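PDB 1YUZ: nigerythrin from Desulfovibrio vulgaris subsp. vulgaris, which shows NADH peroxidase activity in vitro and carries a hemerythrin-like diiron centre and a rubredoxin-like iron centre in each subunit of its homodimer. Local coordinates for residues Met18-Thr24 against Ser120-Phe126; Ala45-Phe50 against Val96-Ala101; Glu80-Glu86 against Lys137-Phe142. Where two conformers were deposited one is given. Numbering follows the deposited sequence.

Interaction 1. Residues Met18-Thr24 against Ser120-Phe126; sequences MVADSKT and SDMYPAF
The carboxylate of Asp121 takes three hydrogen bonds from the irregular segment Met18-Thr24. Its OD1 receives Ser22 OG and Thr24 OG1, each at 2.6 Å, while Lys23 N reaches Asp121 OD2 at 2.9 Å and nearly straight (170°). Asp121 is t at chi1, which carries its carboxylate nearer the loop. Thr24 N donates to Ser22 OG (3.1 Å), an ST turn, and Asp21 centres an inverse gamma turn, so the loop curls around the acid. A fourth bond runs from Val19 N to Ser120 O (3.0 Å), and Met18 CA lies 3.4 Å from the same Ser120 O. Pro124 has no amide hydrogen to give to that carbonyl, so helix 104-132 kinks there; a wider pi-type turn lies at 120-122. The helix belongs to the ferritin-like four-helix bundle; the side chain of Met122 comes within about 6 Å of the Fe(III) ion of the diiron centre. In register, Met18 CA is 4.9 Å from Asp121 CA and Thr24 CA 5.7 Å from Met122 CA. Apolar packing follows: Met18 CB on Pro124 CB (3.8 Å), Met18 SD on Ala125 CB (3.6 Å) and Thr24 CG2 against Phe126 CE2 (3.5 Å). Val19 also packs on Leu106 of the second subunit.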
# COMPACT_ATOMS: atom_id res chain seq x y z
N MET B 18 -6.86 5.74 -14.15
CA MET B 18 -6.81 4.29 -14.26
C MET B 18 -5.44 3.92 -14.82
O MET B 18 -4.95 4.57 -15.74
CB MET B 18 -7.90 3.79 -15.21
CG MET B 18 -7.81 2.32 -15.57
SD MET B 18 -8.78 1.87 -17.03
CE MET B 18 -7.59 2.25 -18.33
N VAL B 19 -4.82 2.88 -14.26
CA VAL B 19 -3.53 2.45 -14.75
C VAL B 19 -3.69 2.13 -16.24
O VAL B 19 -4.65 1.47 -16.64
CB VAL B 19 -3.03 1.19 -13.99
CG1 VAL B 19 -2.81 1.54 -12.53
CG2 VAL B 19 -4.02 0.05 -14.12
N ALA B 20 -2.75 2.61 -17.06
CA ALA B 20 -2.81 2.39 -18.50
C ALA B 20 -2.98 0.93 -18.88
O ALA B 20 -3.80 0.59 -19.73
CB ALA B 20 -1.57 2.96 -19.16
N ASP B 21 -2.20 0.06 -18.24
CA ASP B 21 -2.28 -1.37 -18.52
C ASP B 21 -3.30 -2.00 -17.57
O ASP B 21 -2.95 -2.76 -16.67
CB ASP B 21 -0.91 -2.03 -18.33
CG ASP B 21 -0.86 -3.44 -18.88
OD1 ASP B 21 -1.67 -4.29 -18.44
OD2 ASP B 21 -0.02 -3.70 -19.77
N SER B 22 -4.57 -1.67 -17.79
CA SER B 22 -5.66 -2.17 -16.97
C SER B 22 -6.00 -3.64 -17.19
O SER B 22 -5.98 -4.13 -18.32
CB SER B 22 -6.91 -1.32 -17.20
OG SER B 22 -8.02 -1.88 -16.53
N LYS B 23 -6.33 -4.32 -16.10
CA LYS B 23 -6.69 -5.74 -16.15
C LYS B 23 -8.19 -5.87 -15.90
O LYS B 23 -8.67 -6.91 -15.45
CB LYS B 23 -5.93 -6.50 -15.06
CG LYS B 23 -4.42 -6.27 -15.08
CD LYS B 23 -3.76 -6.90 -13.87
CE LYS B 23 -2.26 -6.65 -13.86
NZ LYS B 23 -1.61 -7.23 -12.65
N THR B 24 -8.93 -4.81 -16.21
CA THR B 24 -10.37 -4.80 -15.99
C THR B 24 -11.22 -4.81 -17.25
O THR B 24 -11.04 -3.97 -18.15
CB THR B 24 -10.78 -3.56 -15.15
OG1 THR B 24 -10.04 -3.55 -13.92
CG2 THR B 24 -12.27 -3.60 -14.83
N SER B 120 -7.03 1.84 -8.17
CA SER B 120 -6.28 2.40 -9.29
C SER B 120 -6.58 1.79 -10.65
O SER B 120 -6.11 2.28 -11.67
CB SER B 120 -4.78 2.25 -9.03
OG SER B 120 -4.40 0.89 -9.12
N ASP B 121 -7.35 0.71 -10.66
CA ASP B 121 -7.66 0.03 -11.91
C ASP B 121 -9.15 -0.17 -12.11
O ASP B 121 -9.77 0.51 -12.92
CB ASP B 121 -6.94 -1.33 -11.92
CG ASP B 121 -7.03 -2.03 -13.26
OD1 ASP B 121 -8.06 -1.87 -13.95
OD2 ASP B 121 -6.08 -2.76 -13.61
N MET B 122 -9.74 -1.07 -11.33
CA MET B 122 -11.16 -1.37 -11.49
C MET B 122 -12.12 -0.21 -11.33
O MET B 122 -12.86 0.12 -12.26
CB MET B 122 -11.58 -2.50 -10.55
CG MET B 122 -12.98 -3.00 -10.85
SD MET B 122 -13.60 -4.15 -9.64
CE MET B 122 -14.14 -3.02 -8.37
N TYR B 123 -12.16 0.41 -10.15
CA TYR B 123 -13.10 1.50 -9.98
C TYR B 123 -12.83 2.67 -10.91
O TYR B 123 -13.77 3.23 -11.47
CB TYR B 123 -13.18 1.91 -8.50
CG TYR B 123 -14.07 0.96 -7.71
CD1 TYR B 123 -13.59 0.31 -6.57
CD2 TYR B 123 -15.38 0.70 -8.11
CE1 TYR B 123 -14.39 -0.57 -5.85
CE2 TYR B 123 -16.19 -0.19 -7.40
CZ TYR B 123 -15.69 -0.81 -6.27
OH TYR B 123 -16.50 -1.68 -5.56
N PRO B 124 -11.55 3.06 -11.12
CA PRO B 124 -11.34 4.18 -12.05
C PRO B 124 -11.89 3.83 -13.45
O PRO B 124 -12.44 4.69 -14.13
CB PRO B 124 -9.83 4.35 -12.04
CG PRO B 124 -9.49 4.04 -10.62
CD PRO B 124 -10.32 2.79 -10.34
N ALA B 125 -11.74 2.57 -13.86
CA ALA B 125 -12.23 2.14 -15.17
C ALA B 125 -13.75 2.24 -15.22
O ALA B 125 -14.32 2.70 -16.22
CB ALA B 125 -11.80 0.70 -15.44
N PHE B 126 -14.41 1.79 -14.16
CA PHE B 126 -15.86 1.83 -14.09
C PHE B 126 -16.38 3.26 -13.96
O PHE B 126 -17.42 3.60 -14.51
CB PHE B 126 -16.35 1.00 -12.90
CG PHE B 126 -16.15 -0.48 -13.07
CD1 PHE B 126 -16.42 -1.34 -12.01
CD2 PHE B 126 -15.73 -1.02 -14.28
CE1 PHE B 126 -16.27 -2.72 -12.15
CE2 PHE B 126 -15.57 -2.40 -14.43
CZ PHE B 126 -15.85 -3.25 -13.37

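Interaction 2. Residues Ala45-Phe50 against Val96-Ala101; sequences AKYTAF and VAAPSA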
# COMPACT_ATOMS: atom_id res chain seq x y z
N ALA B 45 -15.65 -12.08 1.50
CA ALA B 45 -15.36 -13.44 1.91
C ALA B 45 -13.89 -13.59 2.26
O ALA B 45 -13.53 -14.26 3.23
CB ALA B 45 -15.74 -14.41 0.79
N LYS B 46 -13.03 -12.95 1.48
CA LYS B 46 -11.60 -13.03 1.74
C LYS B 46 -11.22 -12.38 3.07
O LYS B 46 -10.51 -12.98 3.88
CB LYS B 46 -10.81 -12.37 0.61
CG LYS B 46 -9.32 -12.62 0.70
CD LYS B 46 -8.56 -12.11 -0.51
CE LYS B 46 -8.44 -10.60 -0.51
NZ LYS B 46 -7.51 -10.16 -1.59
N TYR B 47 -11.69 -11.17 3.30
CA TYR B 47 -11.38 -10.46 4.53
C TYR B 47 -11.96 -11.14 5.75
O TYR B 47 -11.37 -11.09 6.83
CB TYR B 47 -11.88 -9.02 4.43
CG TYR B 47 -11.14 -8.23 3.37
CD1 TYR B 47 -11.64 -7.01 2.91
CD2 TYR B 47 -9.94 -8.70 2.82
CE1 TYR B 47 -10.96 -6.29 1.94
CE2 TYR B 47 -9.26 -7.98 1.85
CZ TYR B 47 -9.78 -6.77 1.42
OH TYR B 47 -9.11 -6.05 0.46
N THR B 48 -13.11 -11.77 5.58
CA THR B 48 -13.74 -12.48 6.68
C THR B 48 -12.86 -13.68 7.04
O THR B 48 -12.64 -13.97 8.22
CB THR B 48 -15.15 -12.94 6.27
OG1 THR B 48 -15.97 -11.79 6.05
CG2 THR B 48 -15.78 -13.80 7.37
N ALA B 49 -12.35 -14.37 6.03
CA ALA B 49 -11.47 -15.51 6.28
C ALA B 49 -10.16 -15.01 6.89
O ALA B 49 -9.62 -15.62 7.82
CB ALA B 49 -11.20 -16.26 4.98
N PHE B 50 -9.64 -13.90 6.38
CA PHE B 50 -8.40 -13.33 6.90
C PHE B 50 -8.56 -12.93 8.37
O PHE B 50 -7.63 -13.10 9.17
CB PHE B 50 -7.99 -12.09 6.09
CG PHE B 50 -7.43 -12.40 4.73
CD1 PHE B 50 -7.04 -11.36 3.89
CD2 PHE B 50 -7.26 -13.71 4.28
CE1 PHE B 50 -6.49 -11.61 2.64
CE2 PHE B 50 -6.71 -13.97 3.02
CZ PHE B 50 -6.32 -12.92 2.20
N VAL B 96 -20.52 -16.33 -2.63
CA VAL B 96 -19.30 -17.02 -3.01
C VAL B 96 -18.77 -17.88 -1.87
O VAL B 96 -19.20 -17.74 -0.73
CB VAL B 96 -18.19 -16.02 -3.40
CG1 VAL B 96 -18.68 -15.13 -4.54
CG2 VAL B 96 -17.80 -15.18 -2.19
N ALA B 97 -17.85 -18.77 -2.20
CA ALA B 97 -17.25 -19.63 -1.19
C ALA B 97 -16.11 -18.86 -0.55
O ALA B 97 -15.62 -17.87 -1.10
CB ALA B 97 -16.72 -20.90 -1.84
N ALA B 98 -15.69 -19.32 0.63
CA ALA B 98 -14.60 -18.67 1.33
C ALA B 98 -13.26 -19.19 0.82
O ALA B 98 -13.10 -20.38 0.57
CB ALA B 98 -14.72 -18.93 2.82
N PRO B 99 -12.29 -18.28 0.62
CA PRO B 99 -10.96 -18.66 0.13
C PRO B 99 -10.09 -19.03 1.32
O PRO B 99 -10.50 -18.87 2.47
CB PRO B 99 -10.48 -17.39 -0.54
CG PRO B 99 -11.01 -16.33 0.39
CD PRO B 99 -12.42 -16.81 0.69
N SER B 100 -8.89 -19.52 1.05
CA SER B 100 -7.96 -19.88 2.11
C SER B 100 -7.30 -18.62 2.67
O SER B 100 -7.12 -17.63 1.96
CB SER B 100 -6.85 -20.80 1.59
OG SER B 100 -7.26 -22.15 1.58
N ALA B 101 -6.96 -18.67 3.94
CA ALA B 101 -6.27 -17.58 4.61
C ALA B 101 -4.90 -18.14 4.95
O ALA B 101 -4.80 -19.27 5.44
CB ALA B 101 -7.01 -17.20 5.88
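Pro99 lays its ring over the helical turn Ala45-Ala49: its CG sits 3.6 Å from Lys46 CA and its CD 3.8 Å from Ala45 O. The ring meets backbone as much as side chain, because the methyl groups of Ala45 and Ala49, one turn apart, are short enough to let the extended chain come close. Upstream, Val96 CG2 touches Ala45 CB at 3.7 Å; downstream, Ala101 CB rests 3.6 Å from Ala49 O and 3.8 Å from Phe50 CD2. Backbone oxygens also meet the helix: Pro99 O lies 3.7 Å from Ala49 CB, and Ser100 O is at the edge of the Phe50 ring, 3.8 Å from CE2 of Phe50. Val96, Pro99 and Ala101 point toward the helix, whereas Ala97 and Ser100 point away. The loop thus follows the outer surface of helix 29-56 on its way from helix 60-87 to helix 104-132, the long connection across a ferritin-like four-helix bundle. On its inner side the same helix directs Tyr47 OH to the iron ligand Glu115, and Lys46 NZ bonds to Ser110 of helix 104-132. With no hydrogen bond between the segments, cohesion comes from shape fit and partial covering of apolar groups, the Phe50 ring being the buried member.

Interaction 3. Residues Glu80-Glu86 against Lys137-Phe142; sequences EYALVAE and KAVHVF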
# COMPACT_ATOMS: atom_id res chain seq x y z
N GLU B 80 -23.91 -0.34 -4.55
CA GLU B 80 -23.96 -0.82 -5.92
C GLU B 80 -25.24 -1.59 -6.20
O GLU B 80 -25.87 -1.41 -7.25
CB GLU B 80 -22.72 -1.68 -6.20
CG GLU B 80 -21.45 -0.82 -6.13
CD GLU B 80 -20.16 -1.60 -5.87
OE1 GLU B 80 -20.21 -2.82 -5.64
OE2 GLU B 80 -19.09 -0.95 -5.90
N TYR B 81 -25.64 -2.44 -5.26
CA TYR B 81 -26.86 -3.23 -5.41
C TYR B 81 -28.09 -2.34 -5.57
O TYR B 81 -28.97 -2.62 -6.38
CB TYR B 81 -27.03 -4.16 -4.21
CG TYR B 81 -28.35 -4.88 -4.18
CD1 TYR B 81 -28.70 -5.78 -5.18
CD2 TYR B 81 -29.26 -4.67 -3.14
CE1 TYR B 81 -29.92 -6.46 -5.16
CE2 TYR B 81 -30.49 -5.34 -3.11
CZ TYR B 81 -30.81 -6.23 -4.12
OH TYR B 81 -32.01 -6.89 -4.10
N ALA B 82 -28.15 -1.27 -4.79
CA ALA B 82 -29.29 -0.36 -4.85
C ALA B 82 -29.48 0.16 -6.27
O ALA B 82 -30.61 0.28 -6.75
CB ALA B 82 -29.08 0.81 -3.89
N LEU B 83 -28.38 0.47 -6.94
CA LEU B 83 -28.45 0.96 -8.31
C LEU B 83 -28.89 -0.13 -9.28
O LEU B 83 -29.73 0.11 -10.15
CB LEU B 83 -27.10 1.53 -8.76
CG LEU B 83 -26.63 2.81 -8.07
CD1 LEU B 83 -25.34 3.29 -8.72
CD2 LEU B 83 -27.70 3.89 -8.17
N VAL B 84 -28.34 -1.32 -9.13
CA VAL B 84 -28.70 -2.43 -10.00
C VAL B 84 -30.17 -2.81 -9.82
O VAL B 84 -30.86 -3.09 -10.80
CB VAL B 84 -27.83 -3.67 -9.72
CG1 VAL B 84 -28.29 -4.84 -10.58
CG2 VAL B 84 -26.36 -3.36 -10.00
N ALA B 85 -30.63 -2.79 -8.58
CA ALA B 85 -32.02 -3.14 -8.26
C ALA B 85 -33.05 -2.25 -8.95
O ALA B 85 -34.11 -2.73 -9.36
CB ALA B 85 -32.23 -3.10 -6.75
N GLU B 86 -32.74 -0.97 -9.06
CA GLU B 86 -33.64 -0.01 -9.70
C GLU B 86 -33.73 -0.26 -11.20
O GLU B 86 -34.77 -0.02 -11.81
CB GLU B 86 -33.15 1.41 -9.44
CG GLU B 86 -33.07 1.79 -7.97
CD GLU B 86 -32.53 3.19 -7.76
OE1 GLU B 86 -33.12 4.14 -8.31
OE2 GLU B 86 -31.52 3.34 -7.04
N LYS B 137 -25.28 8.64 -11.08
CA LYS B 137 -25.51 7.86 -9.87
C LYS B 137 -24.40 6.83 -9.71
O LYS B 137 -23.88 6.63 -8.61
CB LYS B 137 -26.87 7.16 -9.94
CG LYS B 137 -28.06 8.11 -9.87
CD LYS B 137 -29.38 7.36 -9.75
CE LYS B 137 -30.53 8.32 -9.48
NZ LYS B 137 -31.83 7.63 -9.28
N ALA B 138 -24.03 6.18 -10.81
CA ALA B 138 -22.97 5.18 -10.80
C ALA B 138 -21.63 5.84 -10.53
O ALA B 138 -20.80 5.29 -9.81
CB ALA B 138 -22.95 4.44 -12.12
N VAL B 139 -21.41 7.01 -11.11
CA VAL B 139 -20.16 7.72 -10.88
C VAL B 139 -20.02 7.98 -9.38
O VAL B 139 -18.95 7.79 -8.81
CB VAL B 139 -20.13 9.07 -11.63
CG1 VAL B 139 -18.96 9.92 -11.14
CG2 VAL B 139 -19.99 8.83 -13.14
N HIS B 140 -21.11 8.39 -8.75
CA HIS B 140 -21.10 8.67 -7.31
C HIS B 140 -20.76 7.42 -6.51
O HIS B 140 -19.86 7.44 -5.66
CB HIS B 140 -22.46 9.20 -6.87
CG HIS B 140 -22.61 9.35 -5.39
ND1 HIS B 140 -21.99 10.35 -4.68
CD2 HIS B 140 -23.29 8.60 -4.49
CE1 HIS B 140 -22.28 10.22 -3.40
NE2 HIS B 140 -23.07 9.17 -3.25
N VAL B 141 -21.48 6.34 -6.76
CA VAL B 141 -21.24 5.10 -6.04
C VAL B 141 -19.83 4.55 -6.24
O VAL B 141 -19.15 4.21 -5.28
CB VAL B 141 -22.28 4.02 -6.43
CG1 VAL B 141 -21.89 2.67 -5.86
CG2 VAL B 141 -23.66 4.43 -5.91
N PHE B 142 -19.39 4.48 -7.49
CA PHE B 142 -18.05 3.98 -7.79
C PHE B 142 -16.97 4.87 -7.18
O PHE B 142 -15.93 4.38 -6.76
CB PHE B 142 -17.85 3.89 -9.31
CG PHE B 142 -18.58 2.75 -9.97
CD1 PHE B 142 -19.06 2.89 -11.26
CD2 PHE B 142 -18.75 1.53 -9.32
CE1 PHE B 142 -19.69 1.84 -11.91
CE2 PHE B 142 -19.37 0.46 -9.97
CZ PHE B 142 -19.85 0.62 -11.27
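Apolar contacts dominate where helices 60-87 and 136-161 run side by side, nearly antiparallel, their local axes 10.3 Å apart at closest approach and at 160°. Leu83 is central: its CD1 lies 3.5 Å from Val141 CG2, 3.7 Å from Ala138 CA and 3.6 Å from Lys137 O, and its CD2 is 3.8 Å from Lys137 CB. One turn away along helix 60-87, the aliphatic part of Glu80 extends the seam, its CG 3.5 Å from Val141 CG1. The polar groups lie at the two ends of the contact. At the exposed end Glu86 OE1 and Lys137 NZ form a long salt bridge of 3.8 Å. At the buried end Glu80 OE2 lies 4.2 Å from Phe142 CD2, at the ring edge, and is hydrogen-bonded to Tyr123 OH of helix 104-132. Phe142 continues inward, touching Leu33 of helix 29-56 and Ile127 of helix 104-132, so the pair of helices merges with the core of the ferritin-like bundle. The side chain of Glu80 comes about 4 Å from that of Glu40, an iron ligand. Without hydrogen bonds between the segments, hydrophobic burial carries most of the contact; the ion pair supplements it at the surface, and OE2 of Glu80 finds its partner on a third helix.

Overall arrangement
All three contacts involve the four-helix bundle of the ferritin-like diiron domain. Interactions 1 and 3 lie 18 Å apart between centres and touch through Tyr123 and Glu80 and through the packing of Phe126 and Tyr123 on Phe142, so helices 60-87, 104-132 and 136-161 meet there. Interaction 2 stands apart, its centre 24 Å from that of interaction 1 and 25 Å from that of interaction 3. Along the chain it is nested within the loop closed by interaction 1, while interaction 3 crosses both. These interleaved closures tie segment 18-24, in the loop before helix 29-56, and the long inter-helix connection to the helices that supply the diiron ligands.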